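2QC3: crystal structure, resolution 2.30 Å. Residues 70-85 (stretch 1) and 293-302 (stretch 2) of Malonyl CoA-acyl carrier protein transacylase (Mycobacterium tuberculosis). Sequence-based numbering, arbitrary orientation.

Stretch 1 70-85: LAHQELARRCVLAGKD
Stretch 2 (293-302) SPADLDELAN

How do the two backbones run? Residues 70-77 end a helix that begins earlier in the chain; C79 is the first residue past it to leave helical phi/psi, with positive phi (53/22), and starts a type I turn to A82, overlapped by a type II turn from L81 to K84. Stretch 2 runs alongside in the same direction: a 3-10 segment at 294-296, then helical phi/psi at 298-301. CA atoms pair A71 with P294 at 7.3 Å, L75 with L297 at 6.2 Å and V80 with A301 at 5.3 Å.

What does L297 fill? Covering the most surface, this buried leucine (m, t) points toward the helix. L297 CD1 lies 3.6 Å from both A71 O and E74 CG, and L297 CD2 3.7 Å from CD1 of L75 (t, p). L75 CD1 also meets L300 CD1 at 3.4 Å, extending the apolar patch.

Where does R78 reach? R78 (m, t, t) carries its NH1 to 3.5 Å from L297 CB, while R78 NE makes a salt bridge to E74 OE1 at 3.0 Å.

What closes the far end? V80 (t) sets CG1 3.3 Å from A301 CB, a tight apolar contact. K84 (m, t, t, t) reaches across with its charged amine, and NZ donates a hydrogen bond to A301 O at 2.5 Å.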

ATOM      1  N   LEU A  70       6.381   7.551  -9.954  1.00 27.95           N
ATOM      2  CA  LEU A  70       7.457   8.345 -10.554  1.00 29.76           C
ATOM      3  C   LEU A  70       8.628   7.397 -10.792  1.00 30.29           C
ATOM      4  O   LEU A  70       9.239   7.397 -11.864  1.00 31.03           O
ATOM      5  CB  LEU A  70       7.910   9.468  -9.618  1.00 29.11           C
ATOM      6  CG  LEU A  70       7.048  10.724  -9.511  1.00 30.24           C
ATOM      7  CD1 LEU A  70       7.631  11.628  -8.442  1.00 30.21           C
ATOM      8  CD2 LEU A  70       7.000  11.442 -10.857  1.00 31.17           C
ATOM      9  N   ALA A  71       8.917   6.579  -9.783  1.00 30.29           N
ATOM     10  CA  ALA A  71      10.003   5.610  -9.849  1.00 31.80           C
ATOM     11  C   ALA A  71       9.712   4.590 -10.935  1.00 33.80           C
ATOM     12  O   ALA A  71      10.594   4.230 -11.718  1.00 33.65           O
ATOM     13  CB  ALA A  71      10.163   4.916  -8.506  1.00 30.98           C
ATOM     14  N   HIS A  72       8.472   4.117 -10.974  1.00 34.45           N
ATOM     15  CA  HIS A  72       8.077   3.148 -11.982  1.00 36.58           C
ATOM     16  C   HIS A  72       8.161   3.762 -13.371  1.00 38.37           C
ATOM     17  O   HIS A  72       8.553   3.098 -14.331  1.00 37.61           O
ATOM     18  CB  HIS A  72       6.648   2.670 -11.758  1.00 34.67           C
ATOM     19  CG  HIS A  72       6.081   1.940 -12.934  1.00 35.97           C
ATOM     20  ND1 HIS A  72       6.524   0.691 -13.317  1.00 35.43           N
ATOM     21  CD2 HIS A  72       5.144   2.302 -13.842  1.00 35.44           C
ATOM     22  CE1 HIS A  72       5.881   0.315 -14.408  1.00 34.84           C
ATOM     23  NE2 HIS A  72       5.038   1.275 -14.748  1.00 36.91           N
ATOM     24  N   GLN A  73       7.762   5.026 -13.470  1.00 40.45           N
ATOM     25  CA  GLN A  73       7.790   5.742 -14.735  1.00 43.00           C
ATOM     26  C   GLN A  73       9.215   5.790 -15.257  1.00 44.77           C
ATOM     27  O   GLN A  73       9.475   5.469 -16.416  1.00 45.39           O
ATOM     28  CB  GLN A  73       7.274   7.169 -14.552  1.00 45.14           C
ATOM     29  CG  GLN A  73       5.782   7.278 -14.320  1.00 48.71           C
ATOM     30  CD  GLN A  73       4.984   6.736 -15.477  1.00 50.90           C
ATOM     31  OE1 GLN A  73       5.031   5.542 -15.775  1.00 53.04           O
ATOM     32  NE2 GLN A  73       4.245   7.613 -16.146  1.00 52.95           N
ATOM     33  N   GLU A  74      10.138   6.196 -14.391  1.00 45.02           N
ATOM     34  CA  GLU A  74      11.537   6.291 -14.772  1.00 46.72           C
ATOM     35  C   GLU A  74      12.083   4.910 -15.085  1.00 47.32           C
ATOM     36  O   GLU A  74      12.866   4.737 -16.016  1.00 48.29           O
ATOM     37  CB  GLU A  74      12.354   6.932 -13.650  1.00 46.32           C
ATOM     38  CG  GLU A  74      13.817   7.133 -14.005  1.00 47.88           C
ATOM     39  CD  GLU A  74      14.018   7.999 -15.241  1.00 48.11           C
ATOM     40  OE1 GLU A  74      15.181   8.169 -15.654  1.00 49.11           O
ATOM     41  OE2 GLU A  74      13.023   8.510 -15.802  1.00 47.67           O
ATOM     42  N   LEU A  75      11.662   3.925 -14.304  1.00 48.58           N
ATOM     43  CA  LEU A  75      12.105   2.559 -14.517  1.00 49.43           C
ATOM     44  C   LEU A  75      11.611   2.135 -15.900  1.00 49.84           C
ATOM     45  O   LEU A  75      12.309   1.448 -16.643  1.00 49.92           O
ATOM     46  CB  LEU A  75      11.538   1.648 -13.421  1.00 50.01           C
ATOM     47  CG  LEU A  75      12.286   0.340 -13.143  1.00 51.21           C
ATOM     48  CD1 LEU A  75      13.749   0.641 -12.843  1.00 50.53           C
ATOM     49  CD2 LEU A  75      11.643  -0.389 -11.977  1.00 51.46           C
ATOM     50  N   ALA A  76      10.405   2.573 -16.250  1.00 50.14           N
ATOM     51  CA  ALA A  76       9.817   2.255 -17.546  1.00 50.94           C
ATOM     52  C   ALA A  76      10.569   2.986 -18.653  1.00 51.67           C
ATOM     53  O   ALA A  76      10.744   2.463 -19.755  1.00 50.82           O
ATOM     54  CB  ALA A  76       8.348   2.659 -17.566  1.00 49.33           C
ATOM     55  N   ARG A  77      11.012   4.200 -18.346  1.00 52.77           N
ATOM     56  CA  ARG A  77      11.734   5.028 -19.299  1.00 55.61           C
ATOM     57  C   ARG A  77      13.056   4.389 -19.729  1.00 55.42           C
ATOM     58  O   ARG A  77      13.341   4.286 -20.922  1.00 56.72           O
ATOM     59  CB  ARG A  77      11.989   6.410 -18.688  1.00 57.29           C
ATOM     60  CG  ARG A  77      12.513   7.456 -19.661  1.00 60.83           C
ATOM     61  CD  ARG A  77      12.666   8.808 -18.966  1.00 64.07           C
ATOM     62  NE  ARG A  77      13.153   9.855 -19.864  1.00 67.42           N
ATOM     63  CZ  ARG A  77      12.478  10.326 -20.910  1.00 68.58           C
ATOM     64  NH1 ARG A  77      11.275   9.847 -21.203  1.00 69.04           N
ATOM     65  NH2 ARG A  77      13.005  11.281 -21.665  1.00 67.86           N
ATOM     66  N   ARG A  78      13.853   3.949 -18.760  1.00 54.81           N
ATOM     67  CA  ARG A  78      15.141   3.334 -19.059  1.00 54.01           C
ATOM     68  C   ARG A  78      15.023   1.885 -19.528  1.00 53.26           C
ATOM     69  O   ARG A  78      16.024   1.255 -19.865  1.00 53.25           O
ATOM     70  CB  ARG A  78      16.046   3.390 -17.829  1.00 53.96           C
ATOM     71  CG  ARG A  78      16.233   4.780 -17.263  1.00 54.81           C
ATOM     72  CD  ARG A  78      16.984   4.719 -15.950  1.00 55.00           C
ATOM     73  NE  ARG A  78      17.214   6.046 -15.393  1.00 56.02           N
ATOM     74  CZ  ARG A  78      17.804   6.266 -14.225  1.00 57.15           C
ATOM     75  NH1 ARG A  78      18.222   5.243 -13.493  1.00 57.46           N
ATOM     76  NH2 ARG A  78      17.977   7.507 -13.791  1.00 58.08           N
ATOM     77  N   CYS A  79      13.804   1.358 -19.540  1.00 52.68           N
ATOM     78  CA  CYS A  79      13.565  -0.018 -19.974  1.00 53.13           C
ATOM     79  C   CYS A  79      14.435  -1.041 -19.234  1.00 53.03           C
ATOM     80  O   CYS A  79      14.651  -2.147 -19.730  1.00 52.73           O
ATOM     81  CB  CYS A  79      13.813  -0.141 -21.482  1.00 52.64           C
ATOM     82  SG  CYS A  79      12.813   0.962 -22.509  1.00 54.78           S
ATOM     83  N   VAL A  80      14.917  -0.679 -18.049  1.00 53.57           N
ATOM     84  CA  VAL A  80      15.772  -1.562 -17.258  1.00 53.90           C
ATOM     85  C   VAL A  80      15.181  -2.953 -17.047  1.00 53.56           C
ATOM     86  O   VAL A  80      15.911  -3.943 -17.012  1.00 53.83           O
ATOM     87  CB  VAL A  80      16.080  -0.943 -15.871  1.00 54.53           C
ATOM     88  CG1 VAL A  80      16.908  -1.903 -15.036  1.00 55.34           C
ATOM     89  CG2 VAL A  80      16.807   0.371 -16.042  1.00 56.23           C
ATOM     90  N   LEU A  81      13.863  -3.032 -16.908  1.00 53.38           N
ATOM     91  CA  LEU A  81      13.212  -4.318 -16.689  1.00 52.70           C
ATOM     92  C   LEU A  81      12.491  -4.853 -17.920  1.00 52.40           C
ATOM     93  O   LEU A  81      11.807  -5.872 -17.845  1.00 51.26           O
ATOM     94  CB  LEU A  81      12.228  -4.216 -15.520  1.00 52.46           C
ATOM     95  CG  LEU A  81      12.842  -3.802 -14.180  1.00 52.54           C
ATOM     96  CD1 LEU A  81      11.758  -3.770 -13.116  1.00 52.49           C
ATOM     97  CD2 LEU A  81      13.956  -4.773 -13.793  1.00 52.37           C
ATOM     98  N   ALA A  82      12.630  -4.162 -19.049  1.00 52.46           N
ATOM     99  CA  ALA A  82      11.989  -4.613 -20.282  1.00 52.68           C
ATOM    100  C   ALA A  82      12.567  -5.958 -20.639  1.00 52.46           C
ATOM    101  O   ALA A  82      13.762  -6.079 -20.883  1.00 52.53           O
ATOM    102  CB  ALA A  82      12.266  -3.662 -21.416  1.00 52.35           C
ATOM    103  N   GLY A  83      11.728  -6.977 -20.677  1.00 52.18           N
ATOM    104  CA  GLY A  83      12.233  -8.278 -21.049  1.00 51.60           C
ATOM    105  C   GLY A  83      12.312  -9.253 -19.903  1.00 51.79           C
ATOM    106  O   GLY A  83      12.544 -10.439 -20.121  1.00 52.07           O
ATOM    107  N   LYS A  84      12.097  -8.757 -18.689  1.00 51.08           N
ATOM    108  CA  LYS A  84      12.155  -9.590 -17.492  1.00 50.73           C
ATOM    109  C   LYS A  84      10.773  -9.834 -16.890  1.00 48.81           C
ATOM    110  O   LYS A  84       9.983  -8.904 -16.740  1.00 48.23           O
ATOM    111  CB  LYS A  84      13.048  -8.921 -16.447  1.00 52.33           C
ATOM    112  CG  LYS A  84      14.451  -8.620 -16.941  1.00 55.36           C
ATOM    113  CD  LYS A  84      15.219  -7.799 -15.925  1.00 57.53           C
ATOM    114  CE  LYS A  84      16.612  -7.464 -16.426  1.00 59.12           C
ATOM    115  NZ  LYS A  84      17.336  -6.575 -15.475  1.00 61.96           N
ATOM    116  N   ASP A  85      10.481 -11.082 -16.539  1.00 46.69           N
ATOM    117  CA  ASP A  85       9.188 -11.397 -15.948  1.00 45.25           C
ATOM    118  C   ASP A  85       9.081 -10.895 -14.522  1.00 43.04           C
ATOM    119  O   ASP A  85      10.018 -11.008 -13.728  1.00 43.41           O
ATOM    120  CB  ASP A  85       8.917 -12.899 -15.981  1.00 48.17           C
ATOM    121  CG  ASP A  85       8.386 -13.359 -17.318  1.00 50.68           C
ATOM    122  OD1 ASP A  85       9.192 -13.814 -18.154  1.00 52.74           O
ATOM    123  OD2 ASP A  85       7.160 -13.246 -17.536  1.00 52.89           O
ATOM    124  N   SER A 293      16.039   6.212  -4.185  1.00 57.81           N
ATOM    125  CA  SER A 293      16.679   7.230  -5.007  1.00 58.99           C
ATOM    126  C   SER A 293      16.896   6.760  -6.439  1.00 59.72           C
ATOM    127  O   SER A 293      17.133   5.578  -6.687  1.00 59.25           O
ATOM    128  CB  SER A 293      18.017   7.664  -4.388  1.00 59.46           C
ATOM    129  OG  SER A 293      18.966   6.609  -4.380  1.00 59.47           O
ATOM    130  N   PRO A 294      16.805   7.685  -7.407  1.00 60.85           N
ATOM    131  CA  PRO A 294      16.996   7.353  -8.821  1.00 62.01           C
ATOM    132  C   PRO A 294      18.314   6.624  -9.058  1.00 63.18           C
ATOM    133  O   PRO A 294      18.458   5.883 -10.028  1.00 63.25           O
ATOM    134  CB  PRO A 294      16.965   8.719  -9.498  1.00 61.82           C
ATOM    135  CG  PRO A 294      16.029   9.486  -8.636  1.00 61.21           C
ATOM    136  CD  PRO A 294      16.474   9.111  -7.250  1.00 60.79           C
ATOM    137  N   ALA A 295      19.272   6.844  -8.162  1.00 64.83           N
ATOM    138  CA  ALA A 295      20.582   6.215  -8.265  1.00 67.26           C
ATOM    139  C   ALA A 295      20.499   4.725  -7.960  1.00 68.44           C
ATOM    140  O   ALA A 295      21.521   4.053  -7.823  1.00 69.48           O
ATOM    141  CB  ALA A 295      21.562   6.886  -7.309  1.00 67.11           C
ATOM    142  N   ASP A 296      19.280   4.213  -7.850  1.00 69.85           N
ATOM    143  CA  ASP A 296      19.074   2.802  -7.563  1.00 71.13           C
ATOM    144  C   ASP A 296      18.423   2.102  -8.746  1.00 72.49           C
ATOM    145  O   ASP A 296      18.549   0.891  -8.906  1.00 73.06           O
ATOM    146  CB  ASP A 296      18.192   2.642  -6.326  1.00 71.51           C
ATOM    147  CG  ASP A 296      18.855   3.160  -5.068  1.00 72.09           C
ATOM    148  OD1 ASP A 296      18.171   3.252  -4.028  1.00 72.25           O
ATOM    149  OD2 ASP A 296      20.064   3.468  -5.117  1.00 73.06           O
ATOM    150  N   LEU A 297      17.738   2.871  -9.584  1.00 73.62           N
ATOM    151  CA  LEU A 297      17.060   2.304 -10.741  1.00 75.01           C
ATOM    152  C   LEU A 297      18.018   1.724 -11.779  1.00 76.43           C
ATOM    153  O   LEU A 297      17.603   1.331 -12.869  1.00 76.83           O
ATOM    154  CB  LEU A 297      16.153   3.361 -11.382  1.00 74.49           C
ATOM    155  CG  LEU A 297      15.063   3.907 -10.451  1.00 74.31           C
ATOM    156  CD1 LEU A 297      14.115   4.800 -11.235  1.00 75.00           C
ATOM    157  CD2 LEU A 297      14.291   2.755  -9.827  1.00 73.31           C
ATOM    158  N   ASP A 298      19.299   1.661 -11.433  1.00 77.85           N
ATOM    159  CA  ASP A 298      20.313   1.116 -12.330  1.00 79.22           C
ATOM    160  C   ASP A 298      20.577  -0.350 -12.009  1.00 79.97           C
ATOM    161  O   ASP A 298      20.356  -1.234 -12.837  1.00 80.09           O
ATOM    162  CB  ASP A 298      21.617   1.902 -12.193  1.00 79.48           C
ATOM    163  CG  ASP A 298      22.075   2.022 -10.752  1.00 79.44           C
ATOM    164  OD1 ASP A 298      21.332   2.607  -9.938  1.00 79.20           O
ATOM    165  OD2 ASP A 298      23.176   1.528 -10.432  1.00 80.12           O
ATOM    166  N   GLU A 299      21.053  -0.592 -10.793  1.00 80.80           N
ATOM    167  CA  GLU A 299      21.370  -1.934 -10.320  1.00 81.59           C
ATOM    168  C   GLU A 299      20.278  -2.952 -10.630  1.00 81.55           C
ATOM    169  O   GLU A 299      20.563  -4.130 -10.841  1.00 81.56           O
ATOM    170  CB  GLU A 299      21.611  -1.902  -8.812  1.00 82.46           C
ATOM    171  CG  GLU A 299      21.902  -3.258  -8.192  1.00 84.04           C
ATOM    172  CD  GLU A 299      23.245  -3.817  -8.613  1.00 85.15           C
ATOM    173  OE1 GLU A 299      23.451  -4.041  -9.824  1.00 85.58           O
ATOM    174  OE2 GLU A 299      24.097  -4.032  -7.725  1.00 85.95           O
ATOM    175  N   LEU A 300      19.031  -2.493 -10.654  1.00 81.27           N
ATOM    176  CA  LEU A 300      17.902  -3.374 -10.920  1.00 81.14           C
ATOM    177  C   LEU A 300      18.104  -4.239 -12.162  1.00 81.11           C
ATOM    178  O   LEU A 300      17.615  -5.367 -12.225  1.00 80.83           O
ATOM    179  CB  LEU A 300      16.618  -2.550 -11.056  1.00 80.81           C
ATOM    180  CG  LEU A 300      16.281  -1.647  -9.864  1.00 80.47           C
ATOM    181  CD1 LEU A 300      14.910  -1.027 -10.078  1.00 80.65           C
ATOM    182  CD2 LEU A 300      16.298  -2.451  -8.571  1.00 79.98           C
ATOM    183  N   ALA A 301      18.829  -3.714 -13.143  1.00 81.50           N
ATOM    184  CA  ALA A 301      19.091  -4.454 -14.373  1.00 82.25           C
ATOM    185  C   ALA A 301      19.965  -5.673 -14.087  1.00 82.85           C
ATOM    186  O   ALA A 301      19.591  -6.807 -14.389  1.00 82.78           O
ATOM    187  CB  ALA A 301      19.776  -3.552 -15.391  1.00 82.26           C
ATOM    188  N   ASN A 302      21.131  -5.430 -13.499  1.00 83.30           N
ATOM    189  CA  ASN A 302      22.059  -6.503 -13.172  1.00 84.06           C
ATOM    190  C   ASN A 302      21.459  -7.437 -12.127  1.00 84.18           C
ATOM    191  O   ASN A 302      21.299  -8.637 -12.431  1.00 84.13           O
ATOM    192  CB  ASN A 302      23.373  -5.919 -12.649  1.00 84.59           C
ATOM    193  CG  ASN A 302      23.998  -4.933 -13.619  1.00 85.24           C
ATOM    194  OD1 ASN A 302      23.428  -3.881 -13.907  1.00 85.62           O
ATOM    195  ND2 ASN A 302      25.175  -5.273 -14.132  1.00 85.95           N
TER